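Local coordinates for NTD biosynthesis operon protein NtdA (Bacillus subtilis subsp. subtilis, PDB 4K2M) that catalyses the reversible pyridoxal phosphate-dependent transamination of 3-dehydro-glucose 6-phosphate with glutamate to form kanosamine 6-phosphate, a step of antibiotic biosynthesis, at residues 366-369 with 370-374; 425-428 with 429-432; 355-359 with 360-364. One frame throughout, in Å; residues are numbered along the deposited sequence.

Contact 1: 366-369 with 370-374; sequences MTKL and NEDFG
The amide N of Glu371 reaches the carbonyl O of Thr367 at 2.8 Å in a nearly straight hydrogen bond (169° at the hydrogen). The side chains of the same pair run alongside each other and point the same way. Glu371 CG stands anti to its own carbonyl carbon (chi1 -71°), which lays the chain back along the preceding turn. There CG meets Thr367 O at 3.3 Å, while the methyl CG2 of Thr367 touches the carboxylate carbon CD of Glu371 at 3.5 Å. This is plain van der Waals packing, because Thr367 turns its hydroxyl to another partner, OG1 bonding to Ala363 O one turn earlier.

Lys368 and Asp372 repeat the pattern one residue further on. Asp372 N donates to Lys368 O at 2.8 Å, and Asp372 OD2 lies 3.9 Å from Lys368 CB, so the acid rests against the base of the lysine. The amine end bends away to a salt bridge with Asp364; at 5.9 Å from Asp372 OD2, Lys368 NZ could feel the acid only through space.

Toward its end the helix becomes less regular. Phe373 N still bonds to Leu369 O, at 3.1 Å, but approaches from well above the carbonyl plane and along a bent path. One face of the Phe373 ring is covered by Asp372 CB, 3.8 Å above its centre, and the ring also makes an edge-to-face contact with His435. Gly374 then leaves helical geometry with positive phi, its N bonded to Asn370 O, while Leu369 shares a further backbone bond with Val375. This is the C-terminal end of helix 362-373, terminated by a glycine of positive phi, as at many helix C-termini.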
# COMPACT_ATOMS: atom_id res chain seq x y z
N MET A 366 13.63 -21.71 25.34
CA MET A 366 13.53 -20.31 24.97
C MET A 366 13.72 -19.39 26.16
O MET A 366 14.40 -18.36 26.05
CB MET A 366 12.18 -20.03 24.30
CG MET A 366 12.00 -20.79 23.01
SD MET A 366 10.40 -20.42 22.25
CE MET A 366 10.64 -18.72 21.70
N THR A 367 13.12 -19.76 27.28
CA THR A 367 13.23 -18.96 28.50
C THR A 367 14.67 -18.92 29.02
O THR A 367 15.16 -17.85 29.39
CB THR A 367 12.29 -19.50 29.60
OG1 THR A 367 10.94 -19.37 29.17
CG2 THR A 367 12.48 -18.71 30.89
N LYS A 368 15.32 -20.07 29.06
CA LYS A 368 16.68 -20.15 29.58
C LYS A 368 17.67 -19.42 28.67
O LYS A 368 18.57 -18.74 29.16
CB LYS A 368 17.12 -21.59 29.77
CG LYS A 368 16.50 -22.26 31.00
CD LYS A 368 16.89 -23.73 31.07
CE LYS A 368 16.61 -24.30 32.45
NZ LYS A 368 15.21 -24.02 32.87
N LEU A 369 17.50 -19.57 27.36
CA LEU A 369 18.36 -18.83 26.42
C LEU A 369 18.28 -17.34 26.68
O LEU A 369 19.29 -16.64 26.73
CB LEU A 369 18.00 -19.15 24.96
CG LEU A 369 18.57 -20.44 24.38
CD1 LEU A 369 17.95 -20.70 23.00
CD2 LEU A 369 20.10 -20.39 24.27
N ASN A 370 17.07 -16.84 26.89
CA ASN A 370 16.85 -15.43 27.11
C ASN A 370 17.33 -14.99 28.50
O ASN A 370 18.08 -14.02 28.63
CB ASN A 370 15.36 -15.12 26.96
CG ASN A 370 15.03 -13.68 27.29
OD1 ASN A 370 15.84 -12.77 27.06
ND2 ASN A 370 13.84 -13.46 27.85
N GLU A 371 16.88 -15.70 29.53
CA GLU A 371 17.21 -15.31 30.91
C GLU A 371 18.69 -15.49 31.24
O GLU A 371 19.30 -14.61 31.86
CB GLU A 371 16.36 -16.11 31.90
CG GLU A 371 14.90 -15.73 31.91
CD GLU A 371 14.12 -16.49 32.97
OE1 GLU A 371 14.68 -17.46 33.54
OE2 GLU A 371 12.96 -16.12 33.23
N ASP A 372 19.27 -16.62 30.84
CA ASP A 372 20.63 -16.94 31.24
C ASP A 372 21.66 -16.32 30.32
O ASP A 372 22.77 -16.00 30.75
CB ASP A 372 20.83 -18.46 31.32
CG ASP A 372 19.97 -19.12 32.39
OD1 ASP A 372 19.53 -18.41 33.32
OD2 ASP A 372 19.75 -20.34 32.31
N PHE A 373 21.31 -16.13 29.05
CA PHE A 373 22.31 -15.66 28.10
C PHE A 373 21.91 -14.47 27.24
O PHE A 373 22.71 -14.01 26.42
CB PHE A 373 22.79 -16.82 27.22
CG PHE A 373 23.28 -17.99 28.01
CD1 PHE A 373 24.40 -17.87 28.83
CD2 PHE A 373 22.62 -19.20 27.96
CE1 PHE A 373 24.85 -18.96 29.57
CE2 PHE A 373 23.06 -20.29 28.69
CZ PHE A 373 24.18 -20.16 29.50
N GLY A 374 20.70 -13.97 27.43
CA GLY A 374 20.24 -12.80 26.69
C GLY A 374 20.03 -13.12 25.22
O GLY A 374 19.96 -12.21 24.38

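Contact 2: 425-428 with 429-432; sequences EQDR and VMEG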
# COMPACT_ATOMS: atom_id res chain seq x y z
N GLU A 425 27.91 -12.69 17.74
CA GLU A 425 26.57 -12.95 18.27
C GLU A 425 26.16 -14.39 18.00
O GLU A 425 25.56 -15.05 18.86
CB GLU A 425 25.55 -12.03 17.63
CG GLU A 425 25.58 -10.59 18.10
CD GLU A 425 24.74 -9.71 17.20
OE1 GLU A 425 25.14 -9.47 16.04
OE2 GLU A 425 23.67 -9.25 17.65
N GLN A 426 26.43 -14.87 16.79
CA GLN A 426 26.08 -16.25 16.46
C GLN A 426 26.80 -17.23 17.38
O GLN A 426 26.20 -18.22 17.82
CB GLN A 426 26.36 -16.57 14.99
CG GLN A 426 25.81 -17.92 14.58
CD GLN A 426 26.15 -18.27 13.15
OE1 GLN A 426 27.29 -18.09 12.71
NE2 GLN A 426 25.17 -18.75 12.40
N ASP A 427 28.07 -16.95 17.70
CA ASP A 427 28.81 -17.76 18.68
C ASP A 427 28.03 -17.89 19.99
O ASP A 427 27.93 -18.98 20.56
CB ASP A 427 30.19 -17.15 18.99
CG ASP A 427 31.15 -17.22 17.82
OD1 ASP A 427 30.91 -18.01 16.88
OD2 ASP A 427 32.17 -16.48 17.86
N ARG A 428 27.49 -16.77 20.47
CA ARG A 428 26.78 -16.80 21.73
C ARG A 428 25.48 -17.58 21.65
O ARG A 428 25.12 -18.32 22.58
CB ARG A 428 26.51 -15.38 22.25
CG ARG A 428 25.90 -15.39 23.66
CD ARG A 428 25.96 -14.04 24.35
NE ARG A 428 25.46 -14.09 25.72
CZ ARG A 428 26.21 -14.38 26.78
NH1 ARG A 428 27.50 -14.63 26.64
NH2 ARG A 428 25.66 -14.40 27.99
N VAL A 429 24.77 -17.45 20.53
CA VAL A 429 23.56 -18.24 20.31
C VAL A 429 23.88 -19.72 20.41
O VAL A 429 23.17 -20.48 21.07
CB VAL A 429 22.94 -17.96 18.92
CG1 VAL A 429 21.77 -18.93 18.66
CG2 VAL A 429 22.48 -16.52 18.83
N MET A 430 24.96 -20.12 19.75
CA MET A 430 25.30 -21.52 19.65
C MET A 430 25.81 -22.09 20.97
O MET A 430 25.43 -23.19 21.36
CB MET A 430 26.32 -21.73 18.53
CG MET A 430 25.69 -21.51 17.16
SD MET A 430 26.77 -21.89 15.80
CE MET A 430 28.12 -20.75 16.08
N GLU A 431 26.66 -21.33 21.65
CA GLU A 431 27.16 -21.77 22.95
C GLU A 431 26.03 -21.85 23.96
O GLU A 431 25.96 -22.79 24.75
CB GLU A 431 28.28 -20.85 23.43
CG GLU A 431 29.47 -20.83 22.48
CD GLU A 431 30.61 -19.99 22.99
OE1 GLU A 431 31.12 -19.15 22.21
OE2 GLU A 431 30.99 -20.17 24.17
N GLY A 432 25.12 -20.88 23.92
CA GLY A 432 23.96 -20.87 24.79
C GLY A 432 23.09 -22.09 24.53
O GLY A 432 22.58 -22.73 25.45
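The carboxylate of Asp427 and the thioether end of Met430 approach each other across one helical turn, and no flat group stacks on another here. OD1 of Asp427 is the carboxylate atom that Met430 reaches, with its methyl CE at 4.0 Å. The amide of Gln426 turns to Arg325 and Leu322, so Met430 meets this residue further back, CE lying 3.9 Å from CG of Gln426. Met430 folds at its last torsion (chi3 -61°), and this turn also returns CE to within 3.6 Å of Gln426 O. The methyl thus fills the angle between two side chains of the previous turn. Val429 fits against the helix differently, its CG2 packing on Glu425 O at 3.4 Å, beside the backbone bond that Val429 N makes to the same oxygen.

Four successive i to i+4 backbone bonds carry the turn. The bond from Gly432 N to Arg428 O measures 2.9 Å, as does the one from Glu431 N to Asp427 O. The side chain of Glu431 is modelled in two conformers, so its contact with Asp427 is doubtful.

The guanidinium of Arg325 serves two residues of 425-428 at once, NH1 bonding Gln426 OE1 and NH2 forming a salt bridge with Asp427 OD1. Gln426 NE2 donates to Leu322 O, which with the Arg325 bond fixes the rotation of the amide.

Gln426, Val429 and Met430 of helix 423-441 pack on Tyr326 of helix 312-329, while Arg428, its CG anti to the backbone N (chi1 -173°), extends to the end of helix 362-373, where NE bonds Phe373 O.

Contact 3: 355-359 with 360-364; sequences IKVRT and EDRAD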
# COMPACT_ATOMS: atom_id res chain seq x y z
N ILE A 355 15.29 -24.78 13.69
CA ILE A 355 15.71 -26.07 14.21
C ILE A 355 14.49 -26.70 14.86
O ILE A 355 13.47 -26.03 15.02
CB ILE A 355 16.86 -25.96 15.23
CG1 ILE A 355 16.38 -25.26 16.50
CG2 ILE A 355 18.06 -25.20 14.63
CD1 ILE A 355 17.46 -25.20 17.59
N LYS A 356 14.56 -27.97 15.21
CA LYS A 356 13.46 -28.55 16.00
C LYS A 356 14.02 -29.06 17.32
O LYS A 356 15.10 -29.65 17.34
CB LYS A 356 12.74 -29.66 15.22
CG LYS A 356 11.97 -29.17 13.99
CD LYS A 356 11.63 -30.32 13.01
CE LYS A 356 10.55 -31.23 13.52
NZ LYS A 356 10.30 -32.37 12.55
N VAL A 357 13.30 -28.78 18.40
CA VAL A 357 13.69 -29.26 19.72
C VAL A 357 12.53 -30.11 20.24
O VAL A 357 11.49 -30.18 19.60
CB VAL A 357 13.97 -28.08 20.68
CG1 VAL A 357 15.11 -27.21 20.13
CG2 VAL A 357 12.72 -27.24 20.86
N ARG A 358 12.70 -30.75 21.39
CA ARG A 358 11.59 -31.52 21.95
C ARG A 358 10.40 -30.62 22.30
O ARG A 358 10.56 -29.53 22.85
CB ARG A 358 12.04 -32.31 23.19
CG ARG A 358 12.90 -33.53 22.87
CD ARG A 358 13.41 -34.17 24.16
NE ARG A 358 12.47 -33.94 25.26
CZ ARG A 358 11.47 -34.75 25.57
NH1 ARG A 358 11.28 -35.86 24.87
NH2 ARG A 358 10.67 -34.46 26.59
N THR A 359 9.20 -31.10 21.98
CA THR A 359 7.98 -30.33 22.27
C THR A 359 7.92 -29.91 23.74
O THR A 359 7.58 -28.76 24.06
CB THR A 359 6.75 -31.18 21.93
OG1 THR A 359 6.75 -31.47 20.53
CG2 THR A 359 5.47 -30.44 22.30
N GLU A 360 8.28 -30.85 24.61
CA GLU A 360 8.12 -30.67 26.05
C GLU A 360 9.17 -29.72 26.61
O GLU A 360 9.01 -29.21 27.72
CB GLU A 360 8.25 -32.03 26.76
CG GLU A 360 7.25 -33.10 26.28
CD GLU A 360 7.70 -33.84 25.02
OE1 GLU A 360 8.58 -33.32 24.29
OE2 GLU A 360 7.19 -34.95 24.76
N ASP A 361 10.22 -29.46 25.84
CA ASP A 361 11.34 -28.63 26.31
C ASP A 361 11.42 -27.23 25.70
O ASP A 361 12.18 -26.38 26.19
CB ASP A 361 12.67 -29.34 26.05
CG ASP A 361 12.80 -30.64 26.82
OD1 ASP A 361 12.12 -30.79 27.84
OD2 ASP A 361 13.60 -31.51 26.39
N ARG A 362 10.67 -26.97 24.63
CA ARG A 362 10.87 -25.72 23.87
C ARG A 362 10.66 -24.45 24.68
O ARG A 362 11.47 -23.54 24.63
CB ARG A 362 10.02 -25.66 22.60
CG ARG A 362 10.36 -24.42 21.74
CD ARG A 362 9.49 -24.32 20.50
NE ARG A 362 8.07 -24.16 20.82
CZ ARG A 362 7.11 -24.20 19.91
NH1 ARG A 362 7.42 -24.39 18.63
NH2 ARG A 362 5.83 -24.06 20.27
N ALA A 363 9.55 -24.36 25.41
CA ALA A 363 9.29 -23.17 26.20
C ALA A 363 10.43 -22.91 27.19
O ALA A 363 10.86 -21.76 27.36
CB ALA A 363 7.96 -23.28 26.94
N ASP A 364 10.92 -23.97 27.84
CA ASP A 364 12.02 -23.81 28.79
C ASP A 364 13.33 -23.45 28.10
O ASP A 364 14.13 -22.67 28.62
CB ASP A 364 12.23 -25.07 29.62
CG ASP A 364 12.98 -24.80 30.91
OD1 ASP A 364 12.62 -23.83 31.63
OD2 ASP A 364 13.93 -25.54 31.21
O HOH W 1 7.61 -26.60 25.88
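Arg358, Glu360 and Asp361 form a salt-bridge network on a type I beta turn that carries the chain from strand 353-356 into helix 362-373. Arg358 holds the two acids in different ways. Its NE points at Asp361 OD2, 2.9 Å away and close to the guanidinium plane, in a hydrogen-bonded salt bridge with 153° at the hydrogen; on the acid's side the donor comes from above the carboxylate plane. Glu360 instead lies over a face of the guanidinium. Its carboxylate is stacked with the planes 9° apart, and OE1 stands 3.3 Å from Arg358 NH2, held by charge alone because no N-H is directed at it. A bend in Glu360 (chi2 83°) folds the acid back over the arginine. With both acids close by, the positive charge of Arg358 would probably be well compensated.

Under the network is the turn itself. Asp361 N donates to Arg358 O at 3.0 Å, the donor standing far above the carbonyl plane, and Arg362 N adds a weak bond of 3.1 Å to the same Arg358 O. The buried Val357 packs on the start of the helix: its CG2 meets Arg362 CB at 3.6 Å, the two side chains crossing at about a right angle.

Partners elsewhere in the chain hold the turn and the segments flanking it. Thr359 OG1 bonds Ser410 OG and Lys407 NZ, and Arg362 NH1 bonds the carbonyls of His409 and Val412. Ile355 pairs through its backbone with Leu413, in the antiparallel sheet with strand 412-415.

A water links the beta turn to the start of the helix, donating to Thr359 O at 2.8 Å and accepting from Ala363 N at 3.0 Å.

Along the chain the order is contact 3, contact 1, contact 2. Contact 3 leads into helix 362-373 and contact 1 closes it; their centres lie 14 Å apart and their segments adjoin in sequence. Contact 2 belongs to helix 423-441, reached after strand 412-415, the partner of strand 353-356. Its centre is 11 Å from that of contact 1, and the helices pack there: Leu369 CD2 comes within 3.5 Å of Gly432 C. Contacts 2 and 3 do not touch, their nearest atoms being about 8 Å apart. All three fall in the C-terminal part of this aspartate aminotransferase fold, where two helices and a two-stranded sheet are joined.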